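Local coordinates for DUF4440 domain-containing protein (Prochlorococcus marinus, PDB 3HZP) that is of unknown function but has an NTF2-like fold, in which a curved sheet and helices often enclose a pocket, at residues A[77-82]-A[100-105]. Residues are numbered along the deposited sequence; the frame is centred on the assembly and turned at random.
Sequences AAICVF and TVTSIF
Ala78, Cys80 and Phe82 pair through their backbones with Phe105, Ser103 and Val101; these are the hydrogen-bonded pairs of two antiparallel strands, two bonds each, and Ile79-Ile104 and Val81-Thr102 between them are non-hydrogen-bonded. Val101 N donates to Phe82 O at 2.8 Å. One acceptor has a second donor: Cys80 O accepts from both Ser103 N and, at 2.8 Å, Ser103 OG. The hydroxyl gets there because chi1 of 67° sets OG between the backbone N and the carbonyl carbon. These strands, 77-90 and 93-108, form a hairpin within the curved sheet of the NTF2-like fold; helix 4-15 packs on the face bearing Ala78, Cys80 and Phe105. On that face the Phe82 ring leans over strand 93-108, so that Val101 CB sits over one side of the ring, offset toward the rim, 3.9 Å from the ring centre, while Ser103 OG lies in plane at its edge, 3.6 Å from Phe82 CE1. An alanine at Phe82 would probably leave Val101 without its CH-pi partner and open a gap beside the Ser103 hydroxyl. On the other face, Ile104 CD1 reaches Ile79 CB at 3.8 Å. Thr102 OG1 is hydrogen-bonded to Gln118 OE1 and Trp116 NE1 of the second subunit.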
ATOM      1  N   ALA A  77      -1.356  -3.766  16.508  1.00 14.15           N
ATOM      2  CA  ALA A  77      -1.061  -3.447  15.128  1.00 13.66           C
ATOM      3  C   ALA A  77      -1.507  -2.018  14.830  1.00 12.89           C
ATOM      4  O   ALA A  77      -2.245  -1.436  15.594  1.00 12.79           O
ATOM      5  CB  ALA A  77      -1.717  -4.458  14.156  1.00 16.40           C
ATOM      6  N   ALA A  78      -1.059  -1.506  13.706  1.00 12.83           N
ATOM      7  CA  ALA A  78      -1.410  -0.150  13.301  1.00 11.90           C
ATOM      8  C   ALA A  78      -1.189   0.056  11.841  1.00 12.53           C
ATOM      9  O   ALA A  78      -0.370  -0.621  11.202  1.00 13.70           O
ATOM     10  CB  ALA A  78      -0.597   0.884  14.084  1.00 13.37           C
ATOM     11  N   ILE A  79      -1.885   1.053  11.305  1.00 13.15           N
ATOM     12  CA  ILE A  79      -1.673   1.543   9.966  1.00 13.14           C
ATOM     13  C   ILE A  79      -1.229   3.009  10.054  1.00 12.47           C
ATOM     14  O   ILE A  79      -1.825   3.779  10.791  1.00 12.83           O
ATOM     15  CB  ILE A  79      -2.931   1.388   9.057  1.00 14.25           C
ATOM     16  CG1 ILE A  79      -2.665   2.049   7.704  1.00 14.24           C
ATOM     17  CG2 ILE A  79      -4.230   1.942   9.698  1.00 13.75           C
ATOM     18  CD1 ILE A  79      -3.714   1.616   6.620  1.00 17.89           C
ATOM     19  N   CYS A  80      -0.241   3.371   9.233  1.00 12.59           N
ATOM     20  CA  CYS A  80       0.144   4.756   9.065  1.00 13.11           C
ATOM     21  C   CYS A  80       0.376   5.023   7.592  1.00 12.54           C
ATOM     22  O   CYS A  80       1.222   4.360   6.951  1.00 13.49           O
ATOM     23  CB  CYS A  80       1.371   5.109   9.917  1.00 13.87           C
ATOM     24  SG  CYS A  80       1.779   6.870   9.856  1.00 15.39           S
ATOM     25  N   VAL A  81      -0.346   5.990   7.063  1.00 12.99           N
ATOM     26  CA  VAL A  81      -0.208   6.431   5.690  1.00 13.09           C
ATOM     27  C   VAL A  81       0.390   7.806   5.684  1.00 13.27           C
ATOM     28  O   VAL A  81      -0.095   8.678   6.410  1.00 13.45           O
ATOM     29  CB  VAL A  81      -1.583   6.438   4.965  1.00 13.12           C
ATOM     30  CG1 VAL A  81      -1.443   6.992   3.519  1.00 14.76           C
ATOM     31  CG2 VAL A  81      -2.228   5.022   4.981  1.00 13.42           C
ATOM     32  N   PHE A  82       1.426   8.028   4.883  1.00 12.72           N
ATOM     33  CA  PHE A  82       2.117   9.295   4.882  1.00 13.15           C
ATOM     34  C   PHE A  82       2.724   9.611   3.556  1.00 14.34           C
ATOM     35  O   PHE A  82       2.865   8.747   2.684  1.00 14.73           O
ATOM     36  CB  PHE A  82       3.204   9.276   5.999  1.00 14.00           C
ATOM     37  CG  PHE A  82       4.238   8.197   5.834  1.00 13.20           C
ATOM     38  CD1 PHE A  82       3.993   6.919   6.288  1.00 12.90           C
ATOM     39  CD2 PHE A  82       5.459   8.455   5.223  1.00 15.15           C
ATOM     40  CE1 PHE A  82       4.925   5.917   6.138  1.00 15.10           C
ATOM     41  CE2 PHE A  82       6.383   7.432   5.056  1.00 14.99           C
ATOM     42  CZ  PHE A  82       6.133   6.200   5.521  1.00 15.05           C
ATOM     43  N   THR A 100       3.271   8.636  -1.910  1.00 13.02           N
ATOM     44  CA  THR A 100       2.383   8.155  -0.857  1.00 12.02           C
ATOM     45  C   THR A 100       2.808   6.761  -0.421  1.00 12.74           C
ATOM     46  O   THR A 100       3.060   5.884  -1.274  1.00 12.74           O
ATOM     47  CB  THR A 100       0.932   8.064  -1.364  1.00 13.23           C
ATOM     48  OG1 THR A 100       0.504   9.379  -1.744  1.00 13.73           O
ATOM     49  CG2 THR A 100      -0.033   7.509  -0.277  1.00 14.22           C
ATOM     50  N   VAL A 101       2.912   6.582   0.894  1.00 12.69           N
ATOM     51  CA  VAL A 101       3.332   5.326   1.484  1.00 13.19           C
ATOM     52  C   VAL A 101       2.323   4.792   2.471  1.00 12.91           C
ATOM     53  O   VAL A 101       1.867   5.531   3.349  1.00 13.20           O
ATOM     54  CB  VAL A 101       4.684   5.515   2.234  1.00 13.31           C
ATOM     55  CG1 VAL A 101       5.172   4.211   2.782  1.00 15.05           C
ATOM     56  CG2 VAL A 101       5.713   6.196   1.315  1.00 14.30           C
ATOM     57  N   THR A 102       1.923   3.535   2.298  1.00 13.52           N
ATOM     58  CA  THR A 102       1.072   2.812   3.253  1.00 12.31           C
ATOM     59  C   THR A 102       1.986   1.899   4.042  1.00 13.64           C
ATOM     60  O   THR A 102       2.696   1.061   3.461  1.00 14.65           O
ATOM     61  CB  THR A 102       0.007   1.995   2.550  1.00 12.76           C
ATOM     62  OG1 THR A 102      -0.875   2.857   1.845  1.00 13.64           O
ATOM     63  CG2 THR A 102      -0.776   1.132   3.559  1.00 15.22           C
ATOM     64  N   SER A 103       2.031   2.081   5.362  1.00 13.32           N
ATOM     65  CA  SER A 103       2.857   1.238   6.242  1.00 13.86           C
ATOM     66  C   SER A 103       1.974   0.573   7.271  1.00 13.70           C
ATOM     67  O   SER A 103       0.971   1.161   7.722  1.00 14.28           O
ATOM     68  CB  SER A 103       3.969   2.051   6.884  1.00 15.67           C
ATOM     69  OG  SER A 103       3.479   3.044   7.823  1.00 16.60           O
ATOM     70  N   ILE A 104       2.336  -0.640   7.657  1.00 14.20           N
ATOM     71  CA  ILE A 104       1.644  -1.398   8.676  1.00 13.37           C
ATOM     72  C   ILE A 104       2.687  -1.801   9.722  1.00 13.70           C
ATOM     73  O   ILE A 104       3.827  -2.126   9.364  1.00 14.78           O
ATOM     74  CB  ILE A 104       0.980  -2.646   8.112  1.00 14.24           C
ATOM     75  CG1 ILE A 104       0.064  -2.289   6.943  1.00 19.68           C
ATOM     76  CG2 ILE A 104       0.321  -3.455   9.199  1.00 17.17           C
ATOM     77  CD1 ILE A 104      -1.054  -1.428   7.341  1.00 21.45           C
ATOM     78  N   PHE A 105       2.309  -1.721  10.994  1.00 12.88           N
ATOM     79  CA  PHE A 105       3.152  -2.018  12.140  1.00 12.32           C
ATOM     80  C   PHE A 105       2.496  -3.109  12.985  1.00 13.72           C
ATOM     81  O   PHE A 105       1.262  -3.191  13.055  1.00 13.54           O
ATOM     82  CB  PHE A 105       3.311  -0.754  12.983  1.00 12.80           C
ATOM     83  CG  PHE A 105       4.205   0.266  12.343  1.00 14.73           C
ATOM     84  CD1 PHE A 105       3.777   1.103  11.355  1.00 19.65           C
ATOM     85  CD2 PHE A 105       5.511   0.347  12.788  1.00 19.42           C
ATOM     86  CE1 PHE A 105       4.757   2.000  10.761  1.00 18.71           C
ATOM     87  CE2 PHE A 105       6.391   1.199  12.261  1.00 25.51           C
ATOM     88  CZ  PHE A 105       6.023   1.998  11.259  1.00 17.01           C
TER